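Local coordinates for transcriptional activator TenA-1 (Sulfolobus solfataricus P2, PDB 2QZC), which probably acts as a TenA-like thiaminase in thiamin metabolism, although it is named as a transcriptional activator, at residues Glu9-Gly14 against Asp187-Phe192; Glu17-Tyr22 against Asn194-Glu199; Leu60-Lys65 against Tyr121-Asp126. All coordinates share one frame; numbering follows the deposited sequence.

Contact 1 (Glu9-Gly14 against Asp187-Phe192); sequences ENLING and DLLNIF
Leu11, Phe192 and Leu189 account for most of the 272 Å² buried where helix 6-14 crosses the first turns of helix 186-208. The two short axes pass 9.7 Å apart at -68°, so contact is confined to about one turn on each side. Phe192 has CG anti to its backbone N (chi1 -171°), which carries the ring across to the first helix. There Leu11 CB stands 3.6 Å from the ring centroid and only 5° off the normal, a CH-pi contact almost squarely over one face. With CG of Leu11 beside its own backbone N, CD1 of Leu11 lies 3.9 Å from Phe192 CD2, while CD2 fits between Phe192 CB and Leu189, 4.0 Å from Leu189 CD1. Ile12 CG1 adds a looser touch at Phe192 CZ.

Leu189, its CG anti to the backbone N, brings CD1 to 3.7 Å from Leu11 O and lays the same methyl beside Gly14 CA. With Leu189 in this rotamer, a CB on Gly14 would clash with the methyl, consistent with the close fit here. Trp19 and, from helix 127-148, Val132 and Pro136 also pack on Phe192, making it part of a hydrophobic core. The N-terminal helix 6-14 thus packs across the start of the C-terminal helix 186-208, in the all-helical heme oxygenase-like fold to which TenA proteins belong.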
loop_
_atom_site.group_PDB
_atom_site.type_symbol
_atom_site.label_atom_id
_atom_site.label_comp_id
_atom_site.label_asym_id
_atom_site.label_seq_id
_atom_site.Cartn_x
_atom_site.Cartn_y
_atom_site.Cartn_z
ATOM N N GLU A 9 -18.543 12.390 12.840
ATOM C CA GLU A 9 -19.249 13.372 13.685
ATOM C C GLU A 9 -19.268 12.955 15.172
ATOM O O GLU A 9 -19.060 13.751 16.081
ATOM C CB GLU A 9 -20.681 13.572 13.147
ATOM C CG GLU A 9 -21.497 14.632 13.844
ATOM C CD GLU A 9 -22.981 14.696 13.389
ATOM O OE1 GLU A 9 -23.573 13.655 12.963
ATOM O OE2 GLU A 9 -23.555 15.797 13.522
ATOM N N ASN A 10 -19.557 11.682 15.405
ATOM C CA ASN A 10 -19.622 11.164 16.759
ATOM C C ASN A 10 -18.255 11.163 17.431
ATOM O O ASN A 10 -18.162 11.414 18.627
ATOM C CB ASN A 10 -20.217 9.757 16.756
ATOM C CG ASN A 10 -21.656 9.718 16.247
ATOM O OD1 ASN A 10 -22.362 10.719 16.289
ATOM N ND2 ASN A 10 -22.080 8.555 15.801
ATOM N N LEU A 11 -17.212 10.838 16.664
ATOM C CA LEU A 11 -15.847 10.849 17.189
ATOM C C LEU A 11 -15.467 12.290 17.523
ATOM O O LEU A 11 -14.962 12.536 18.617
ATOM C CB LEU A 11 -14.863 10.226 16.202
ATOM C CG LEU A 11 -14.957 8.699 16.079
ATOM C CD1 LEU A 11 -14.338 8.168 14.773
ATOM C CD2 LEU A 11 -14.334 7.994 17.289
ATOM N N ILE A 12 -15.704 13.233 16.611
ATOM C CA ILE A 12 -15.416 14.640 16.874
ATOM C C ILE A 12 -16.176 15.137 18.118
ATOM O O ILE A 12 -15.593 15.767 19.002
ATOM C CB ILE A 12 -15.679 15.519 15.639
ATOM C CG1 ILE A 12 -14.648 15.206 14.540
ATOM C CG2 ILE A 12 -15.655 16.989 16.016
ATOM C CD1 ILE A 12 -14.977 15.840 13.177
ATOM N N ASN A 13 -17.483 14.856 18.201
ATOM C CA ASN A 13 -18.240 15.317 19.372
ATOM C C ASN A 13 -17.696 14.683 20.660
ATOM O O ASN A 13 -17.642 15.339 21.710
ATOM C CB ASN A 13 -19.760 15.118 19.166
ATOM C CG ASN A 13 -20.335 16.043 18.084
ATOM O OD1 ASN A 13 -19.811 17.127 17.841
ATOM N ND2 ASN A 13 -21.427 15.620 17.452
ATOM N N GLY A 14 -17.236 13.441 20.574
ATOM C CA GLY A 14 -16.661 12.755 21.706
ATOM C C GLY A 14 -15.364 13.289 22.277
ATOM O O GLY A 14 -15.022 12.982 23.441
ATOM N N ASP A 187 -13.390 2.460 23.522
ATOM C CA ASP A 187 -11.947 2.198 23.340
ATOM C C ASP A 187 -11.470 2.840 22.065
ATOM O O ASP A 187 -10.384 3.427 22.049
ATOM C CB ASP A 187 -11.623 0.707 23.324
ATOM C CG ASP A 187 -11.687 0.059 24.712
ATOM O OD1 ASP A 187 -11.652 0.762 25.759
ATOM O OD2 ASP A 187 -11.731 -1.195 24.717
ATOM N N LEU A 188 -12.251 2.787 20.991
ATOM C CA LEU A 188 -11.866 3.426 19.744
ATOM C C LEU A 188 -11.909 4.931 19.860
ATOM O O LEU A 188 -11.011 5.636 19.388
ATOM C CB LEU A 188 -12.711 2.948 18.559
ATOM C CG LEU A 188 -12.485 1.502 18.141
ATOM C CD1 LEU A 188 -13.569 0.976 17.163
ATOM C CD2 LEU A 188 -11.145 1.335 17.437
ATOM N N LEU A 189 -12.914 5.474 20.542
ATOM C CA LEU A 189 -12.954 6.902 20.790
ATOM C C LEU A 189 -11.696 7.361 21.544
ATOM O O LEU A 189 -11.147 8.436 21.253
ATOM C CB LEU A 189 -14.223 7.288 21.575
ATOM C CG LEU A 189 -14.334 8.727 22.060
ATOM C CD1 LEU A 189 -14.233 9.731 20.907
ATOM C CD2 LEU A 189 -15.659 8.883 22.866
ATOM N N ASN A 190 -11.238 6.563 22.502
ATOM C CA ASN A 190 -10.046 6.909 23.282
ATOM C C ASN A 190 -8.779 6.958 22.431
ATOM O O ASN A 190 -7.926 7.824 22.663
ATOM C CB ASN A 190 -9.915 5.986 24.483
ATOM C CG ASN A 190 -10.933 6.322 25.575
ATOM O OD1 ASN A 190 -11.458 7.437 25.622
ATOM N ND2 ASN A 190 -11.165 5.364 26.476
ATOM N N ILE A 191 -8.713 6.112 21.406
ATOM C CA ILE A 191 -7.594 6.148 20.436
ATOM C C ILE A 191 -7.652 7.470 19.650
ATOM O O ILE A 191 -6.632 8.157 19.455
ATOM C CB ILE A 191 -7.631 4.929 19.489
ATOM C CG1 ILE A 191 -7.327 3.658 20.271
ATOM C CG2 ILE A 191 -6.604 5.062 18.333
ATOM C CD1 ILE A 191 -7.636 2.347 19.511
ATOM N N PHE A 192 -8.845 7.817 19.143
ATOM C CA PHE A 192 -9.088 9.047 18.400
ATOM C C PHE A 192 -8.696 10.250 19.263
ATOM O O PHE A 192 -8.021 11.191 18.793
ATOM C CB PHE A 192 -10.571 9.107 18.006
ATOM C CG PHE A 192 -10.957 10.200 17.054
ATOM C CD1 PHE A 192 -11.364 11.443 17.537
ATOM C CD2 PHE A 192 -11.013 9.978 15.669
ATOM C CE1 PHE A 192 -11.769 12.449 16.667
ATOM C CE2 PHE A 192 -11.441 10.966 14.802
ATOM C CZ PHE A 192 -11.812 12.214 15.315
#

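Contact 2 (Glu17-Tyr22 against Asn194-Glu199). With IMD (imidazole), chain C.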
loop_
_atom_site.group_PDB
_atom_site.type_symbol
_atom_site.label_atom_id
_atom_site.label_comp_id
_atom_site.label_asym_id
_atom_site.label_seq_id
_atom_site.Cartn_x
_atom_site.Cartn_y
_atom_site.Cartn_z
ATOM N N GLU A 17 -13.915 19.761 23.853
ATOM C CA GLU A 17 -13.138 20.964 23.573
ATOM C C GLU A 17 -11.796 20.729 22.867
ATOM O O GLU A 17 -11.208 21.686 22.346
ATOM C CB GLU A 17 -12.917 21.777 24.852
ATOM C CG GLU A 17 -14.218 22.336 25.441
ATOM N N LEU A 18 -11.311 19.486 22.836
ATOM C CA LEU A 18 -10.035 19.226 22.172
ATOM C C LEU A 18 -10.087 19.477 20.683
ATOM O O LEU A 18 -9.064 19.807 20.097
ATOM C CB LEU A 18 -9.580 17.768 22.406
ATOM C CG LEU A 18 -9.214 17.354 23.817
ATOM C CD1 LEU A 18 -8.990 15.823 23.925
ATOM C CD2 LEU A 18 -7.974 18.121 24.290
ATOM N N TRP A 19 -11.243 19.286 20.043
ATOM C CA TRP A 19 -11.329 19.446 18.607
ATOM C C TRP A 19 -10.943 20.841 18.160
ATOM O O TRP A 19 -10.101 20.999 17.278
ATOM C CB TRP A 19 -12.676 19.021 18.034
ATOM C CG TRP A 19 -12.631 18.935 16.529
ATOM C CD1 TRP A 19 -13.229 19.787 15.647
ATOM C CD2 TRP A 19 -11.939 17.955 15.733
ATOM N NE1 TRP A 19 -12.963 19.402 14.354
ATOM C CE2 TRP A 19 -12.201 18.262 14.369
ATOM C CE3 TRP A 19 -11.160 16.824 16.025
ATOM C CZ2 TRP A 19 -11.660 17.491 13.311
ATOM C CZ3 TRP A 19 -10.654 16.067 14.978
ATOM C CH2 TRP A 19 -10.890 16.386 13.661
ATOM N N ASN A 20 -11.525 21.859 18.774
ATOM C CA ASN A 20 -11.158 23.231 18.396
ATOM C C ASN A 20 -9.749 23.604 18.844
ATOM O O ASN A 20 -9.109 24.428 18.185
ATOM C CB ASN A 20 -12.212 24.257 18.846
ATOM C CG ASN A 20 -13.464 24.219 17.966
ATOM O OD1 ASN A 20 -13.431 23.767 16.813
ATOM N ND2 ASN A 20 -14.572 24.679 18.517
ATOM N N LYS A 21 -9.250 23.000 19.928
ATOM C CA LYS A 21 -7.844 23.226 20.320
ATOM C C LYS A 21 -6.886 22.769 19.220
ATOM O O LYS A 21 -5.781 23.290 19.090
ATOM C CB LYS A 21 -7.499 22.564 21.645
ATOM C CG LYS A 21 -8.134 23.273 22.845
ATOM C CD LYS A 21 -7.811 22.615 24.151
ATOM C CE LYS A 21 -8.446 23.386 25.308
ATOM N NZ LYS A 21 -7.984 22.799 26.594
ATOM N N TYR A 22 -7.318 21.762 18.445
ATOM C CA TYR A 22 -6.577 21.243 17.294
ATOM C C TYR A 22 -6.793 22.099 16.039
ATOM O O TYR A 22 -5.842 22.681 15.503
ATOM C CB TYR A 22 -6.986 19.765 17.067
ATOM C CG TYR A 22 -6.629 19.117 15.740
ATOM C CD1 TYR A 22 -5.478 19.447 15.046
ATOM C CD2 TYR A 22 -7.433 18.093 15.216
ATOM C CE1 TYR A 22 -5.169 18.846 13.835
ATOM C CE2 TYR A 22 -7.111 17.458 14.015
ATOM C CZ TYR A 22 -5.948 17.820 13.363
ATOM O OH TYR A 22 -5.610 17.213 12.170
ATOM N N ASN A 194 -6.529 10.370 21.718
ATOM C CA ASN A 194 -5.055 10.414 21.799
ATOM C C ASN A 194 -4.453 11.045 20.549
ATOM O O ASN A 194 -3.544 11.894 20.656
ATOM C CB ASN A 194 -4.399 9.066 22.112
ATOM C CG ASN A 194 -4.393 8.743 23.589
ATOM O OD1 ASN A 194 -4.723 9.614 24.427
ATOM N ND2 ASN A 194 -4.010 7.504 23.937
ATOM N N SER A 195 -4.948 10.671 19.360
ATOM C CA SER A 195 -4.465 11.308 18.135
ATOM C C SER A 195 -4.693 12.815 18.110
ATOM O O SER A 195 -3.804 13.586 17.699
ATOM C CB SER A 195 -5.037 10.639 16.905
ATOM O OG SER A 195 -4.498 9.336 16.740
ATOM N N VAL A 196 -5.873 13.249 18.584
ATOM C CA VAL A 196 -6.147 14.687 18.661
ATOM C C VAL A 196 -5.183 15.366 19.659
ATOM O O VAL A 196 -4.646 16.445 19.381
ATOM C CB VAL A 196 -7.635 14.980 19.009
ATOM C CG1 VAL A 196 -7.851 16.500 19.209
ATOM C CG2 VAL A 196 -8.550 14.420 17.920
ATOM N N ARG A 197 -4.919 14.731 20.799
ATOM C CA ARG A 197 -3.935 15.286 21.744
ATOM C C ARG A 197 -2.561 15.404 21.077
ATOM O O ARG A 197 -1.856 16.396 21.270
ATOM C CB ARG A 197 -3.800 14.461 22.998
ATOM C CG ARG A 197 -5.057 14.465 23.891
ATOM C CD ARG A 197 -4.774 13.706 25.195
ATOM N NE ARG A 197 -6.001 13.591 26.010
ATOM C CZ ARG A 197 -6.487 14.533 26.796
ATOM N NH1 ARG A 197 -5.941 15.725 26.899
ATOM N NH2 ARG A 197 -7.598 14.246 27.482
ATOM N N PHE A 198 -2.176 14.412 20.270
ATOM C CA PHE A 198 -0.885 14.483 19.607
ATOM C C PHE A 198 -0.851 15.604 18.561
ATOM O O PHE A 198 0.203 16.220 18.354
ATOM C CB PHE A 198 -0.504 13.144 18.960
ATOM C CG PHE A 198 -0.135 12.069 19.926
ATOM C CD1 PHE A 198 0.947 12.269 20.766
ATOM C CD2 PHE A 198 -0.688 10.800 19.869
ATOM C CE1 PHE A 198 1.365 11.264 21.658
ATOM C CE2 PHE A 198 -0.327 9.824 20.738
ATOM C CZ PHE A 198 0.710 10.024 21.636
ATOM N N GLU A 199 -1.951 15.843 17.858
ATOM C CA GLU A 199 -2.012 16.949 16.885
ATOM C C GLU A 199 -1.810 18.287 17.569
ATOM O O GLU A 199 -1.027 19.143 17.120
ATOM C CB GLU A 199 -3.347 16.930 16.147
ATOM C CG GLU A 199 -3.481 15.818 15.139
ATOM C CD GLU A 199 -2.581 15.984 13.937
ATOM O OE1 GLU A 199 -2.041 17.093 13.693
ATOM O OE2 GLU A 199 -2.400 14.983 13.192
HETATM N N1 IMD C . -0.175 15.616 11.628
HETATM C C2 IMD C . 0.048 15.834 10.352
HETATM N N3 IMD C . 1.329 16.128 10.221
HETATM C C4 IMD C . 1.918 16.052 11.416
HETATM C C5 IMD C . 0.959 15.713 12.335
#
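The Tyr22 ring has Glu199 CB over one face, offset toward the rim, and Trp19 CZ3 at its edge, in plane; the Trp19 ring likewise receives Tyr22 CD2 off-centre over a face and Val196 CG2 at its edge. On the Arg197 guanidinium, Leu18 CD1 sits over the centre of one face, 4.0 Å from CZ. These groups join helices 18-23 and 186-208 of the heme oxygenase-like bundle, whose short axes run 9.1 Å apart at 33°. Val196, with CG1 anti to the backbone N, divides its methyls: CG1 meets Leu18 CB at 3.8 Å, and CG2 goes to the indole.

Glu199 is bent at chi2, so its chain lies alongside the phenol, with the carboxylate plane 29° from the ring. Glu199 CB is 3.7 Å from the Tyr22 centroid, a CH-pi contact. Tyr22 OH bonds to Pro136 O, whereas Glu199 OE2 is shared by Tyr115 OH and a bound imidazole. An alanine in place of Tyr22 would probably leave the Glu199 chain less firmly positioned, losing the ring beside it and the tie to Pro136. The imidazole, probably from the crystallisation liquor, also bonds to Asp48, and its N1 donates to Glu199 OE2 over 2.8 Å at 163°.

Contact 3 (Leu60-Lys65 against Tyr121-Asp126)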
loop_
_atom_site.group_PDB
_atom_site.type_symbol
_atom_site.label_atom_id
_atom_site.label_comp_id
_atom_site.label_asym_id
_atom_site.label_seq_id
_atom_site.Cartn_x
_atom_site.Cartn_y
_atom_site.Cartn_z
ATOM N N LEU A 60 0.380 1.256 5.249
ATOM C CA LEU A 60 0.643 0.018 4.470
ATOM C C LEU A 60 0.461 -1.248 5.328
ATOM O O LEU A 60 -0.273 -2.181 4.929
ATOM C CB LEU A 60 2.029 0.064 3.848
ATOM C CG LEU A 60 2.206 1.080 2.725
ATOM C CD1 LEU A 60 3.716 1.333 2.425
ATOM C CD2 LEU A 60 1.427 0.602 1.465
ATOM N N ILE A 61 1.020 -1.266 6.550
ATOM C CA ILE A 61 0.858 -2.390 7.493
ATOM C C ILE A 61 -0.610 -2.588 7.798
ATOM O O ILE A 61 -1.128 -3.716 7.763
ATOM C CB ILE A 61 1.566 -2.109 8.907
ATOM C CG1 ILE A 61 3.064 -1.958 8.790
ATOM C CG2 ILE A 61 1.238 -3.258 9.910
ATOM C CD1 ILE A 61 3.725 -1.317 10.014
ATOM N N ALA A 62 -1.292 -1.519 8.145
ATOM C CA ALA A 62 -2.698 -1.610 8.576
ATOM C C ALA A 62 -3.608 -2.071 7.442
ATOM O O ALA A 62 -4.512 -2.913 7.662
ATOM C CB ALA A 62 -3.191 -0.259 9.103
ATOM N N SER A 63 -3.364 -1.532 6.256
ATOM C CA SER A 63 -4.245 -1.813 5.123
ATOM C C SER A 63 -4.224 -3.299 4.746
ATOM O O SER A 63 -5.227 -3.806 4.214
ATOM C CB SER A 63 -3.931 -0.890 3.935
ATOM O OG SER A 63 -2.656 -1.181 3.410
ATOM N N SER A 64 -3.135 -3.997 5.048
ATOM C CA SER A 64 -3.063 -5.451 4.817
ATOM C C SER A 64 -4.140 -6.222 5.574
ATOM O O SER A 64 -4.405 -7.402 5.254
ATOM C CB SER A 64 -1.704 -6.001 5.231
ATOM O OG SER A 64 -1.547 -6.060 6.648
ATOM N N LYS A 65 -4.743 -5.586 6.601
ATOM C CA LYS A 65 -5.742 -6.191 7.475
ATOM C C LYS A 65 -7.162 -5.707 7.230
ATOM O O LYS A 65 -8.071 -6.166 7.909
ATOM C CB LYS A 65 -5.396 -5.875 8.948
ATOM C CG LYS A 65 -4.017 -6.333 9.418
ATOM C CD LYS A 65 -3.737 -5.829 10.845
ATOM C CE LYS A 65 -2.313 -6.156 11.307
ATOM N NZ LYS A 65 -2.016 -7.610 11.309
ATOM N N TYR A 121 1.804 1.312 16.382
ATOM C CA TYR A 121 1.274 0.386 17.365
ATOM C C TYR A 121 -0.070 -0.157 16.900
ATOM O O TYR A 121 -0.274 -1.395 16.864
ATOM C CB TYR A 121 1.178 1.059 18.753
ATOM C CG TYR A 121 0.484 0.172 19.768
ATOM C CD1 TYR A 121 1.151 -0.883 20.327
ATOM C CD2 TYR A 121 -0.812 0.389 20.159
ATOM C CE1 TYR A 121 0.530 -1.747 21.239
ATOM C CE2 TYR A 121 -1.448 -0.470 21.068
ATOM C CZ TYR A 121 -0.761 -1.521 21.615
ATOM O OH TYR A 121 -1.388 -2.367 22.516
ATOM N N TYR A 122 -0.973 0.726 16.538
ATOM C CA TYR A 122 -2.310 0.289 16.112
ATOM C C TYR A 122 -2.305 -0.378 14.742
ATOM O O TYR A 122 -3.011 -1.362 14.536
ATOM C CB TYR A 122 -3.337 1.444 16.225
ATOM C CG TYR A 122 -3.590 1.734 17.677
ATOM C CD1 TYR A 122 -4.205 0.783 18.482
ATOM C CD2 TYR A 122 -3.147 2.917 18.263
ATOM C CE1 TYR A 122 -4.370 1.020 19.871
ATOM C CE2 TYR A 122 -3.307 3.146 19.627
ATOM C CZ TYR A 122 -3.917 2.201 20.398
ATOM O OH TYR A 122 -4.057 2.391 21.771
ATOM N N ALA A 123 -1.429 0.078 13.854
ATOM C CA ALA A 123 -1.302 -0.590 12.522
ATOM C C ALA A 123 -0.875 -2.022 12.667
ATOM O O ALA A 123 -1.365 -2.905 11.927
ATOM C CB ALA A 123 -0.328 0.123 11.664
ATOM N N ASN A 124 0.016 -2.301 13.612
ATOM C CA ASN A 124 0.458 -3.682 13.858
ATOM C C ASN A 124 -0.578 -4.583 14.517
ATOM O O ASN A 124 -0.414 -5.840 14.502
ATOM C CB ASN A 124 1.767 -3.678 14.631
ATOM C CG ASN A 124 2.958 -3.345 13.730
ATOM O OD1 ASN A 124 3.240 -4.093 12.834
ATOM N ND2 ASN A 124 3.723 -2.352 14.096
ATOM N N LEU A 125 -1.643 -3.987 15.035
ATOM C CA LEU A 125 -2.734 -4.731 15.665
ATOM C C LEU A 125 -3.979 -4.944 14.825
ATOM O O LEU A 125 -4.481 -6.056 14.764
ATOM C CB LEU A 125 -3.164 -4.050 16.969
ATOM C CG LEU A 125 -2.137 -3.997 18.102
ATOM C CD1 LEU A 125 -2.845 -3.321 19.265
ATOM C CD2 LEU A 125 -1.610 -5.372 18.460
ATOM N N ASP A 126 -4.507 -3.898 14.223
ATOM C CA ASP A 126 -5.852 -3.963 13.641
ATOM C C ASP A 126 -6.150 -2.824 12.689
ATOM O O ASP A 126 -5.819 -1.679 13.004
ATOM C CB ASP A 126 -6.771 -3.814 14.873
ATOM C CG ASP A 126 -8.198 -3.970 14.591
ATOM O OD1 ASP A 126 -8.649 -5.103 14.362
ATOM O OD2 ASP A 126 -8.900 -2.971 14.671
#
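Ala62 and Ala123 bring the backbones of helices 38-63 and 110-125 within 4.3 Å, measured CA to CA. Ala62 CB and Ala123 CB are 3.9 Å apart, a close approach consistent with the small size of both side chains. Beside them Ile61 has CG1 anti to the carbonyl carbon (chi1 -63°), a torsion that leaves CG2 anti to the backbone N and directed at the other helix. Ile61 CG2 lies 3.3 Å from Ala123 O and also meets Asn124 OD1. Asn124 starts away from the interface, but its chi1 of -77° swings the amide back obliquely across Ile61, so that its oxygen side faces the isoleucine while ND2 makes a weak bond to Tyr120 O.

Both segments lie at the ends of helices in the heme oxygenase-like bundle, and Phe130 of helix 127-148 packs on both alanines. Ile61 and Ser64 also face the second subunit, where they pack on Ser64 and Ile61 respectively of that chain, a reciprocal pairing that places this corner at the dimer interface.

Lys65 reaches across to the C-terminal end of helix 110-125. Its chain is extended through chi2 and chi3, then turns at chi4 (-59°); Lys65 CE comes to 3.4 Å from Ala123 O and CD lies near the backbone of Leu125 and Asp126. This is contact through methylenes, with Lys65 NZ still 4.0 Å from Asn124 O. Asp126, CG anti to its backbone N, takes the N-cap position of the following helix, and its OD2 accepts from Lys129 N. Ser64 folds its hydroxyl back along its own helix end, OG beside both the backbone N and the carbonyl carbon, where OG donates to Ile61 O over 2.6 Å in the carbonyl plane.

In the fold
Contacts 1 and 2 are neighbours, with centres 11 Å apart, and both use helix 186-208: consecutive helices 6-14 and 18-23 pack along successive turns of it. Trp19 joins the two, touching Ile12 and Phe192. Their segments alternate along the chain; each contact joins an N-terminal helix to the C-terminal helix across more than 170 residues. Contact 3 comes between them in sequence, linking helices 38-63 and 110-125; its centre is 19 Å from that of contact 1 and 23 Å from that of contact 2. It meets contact 1 where Ile191 packs on Tyr122. Contacts 1 and 2 together bring the N-terminal helices onto the C-terminal helix, while contact 3 lies beside the second subunit.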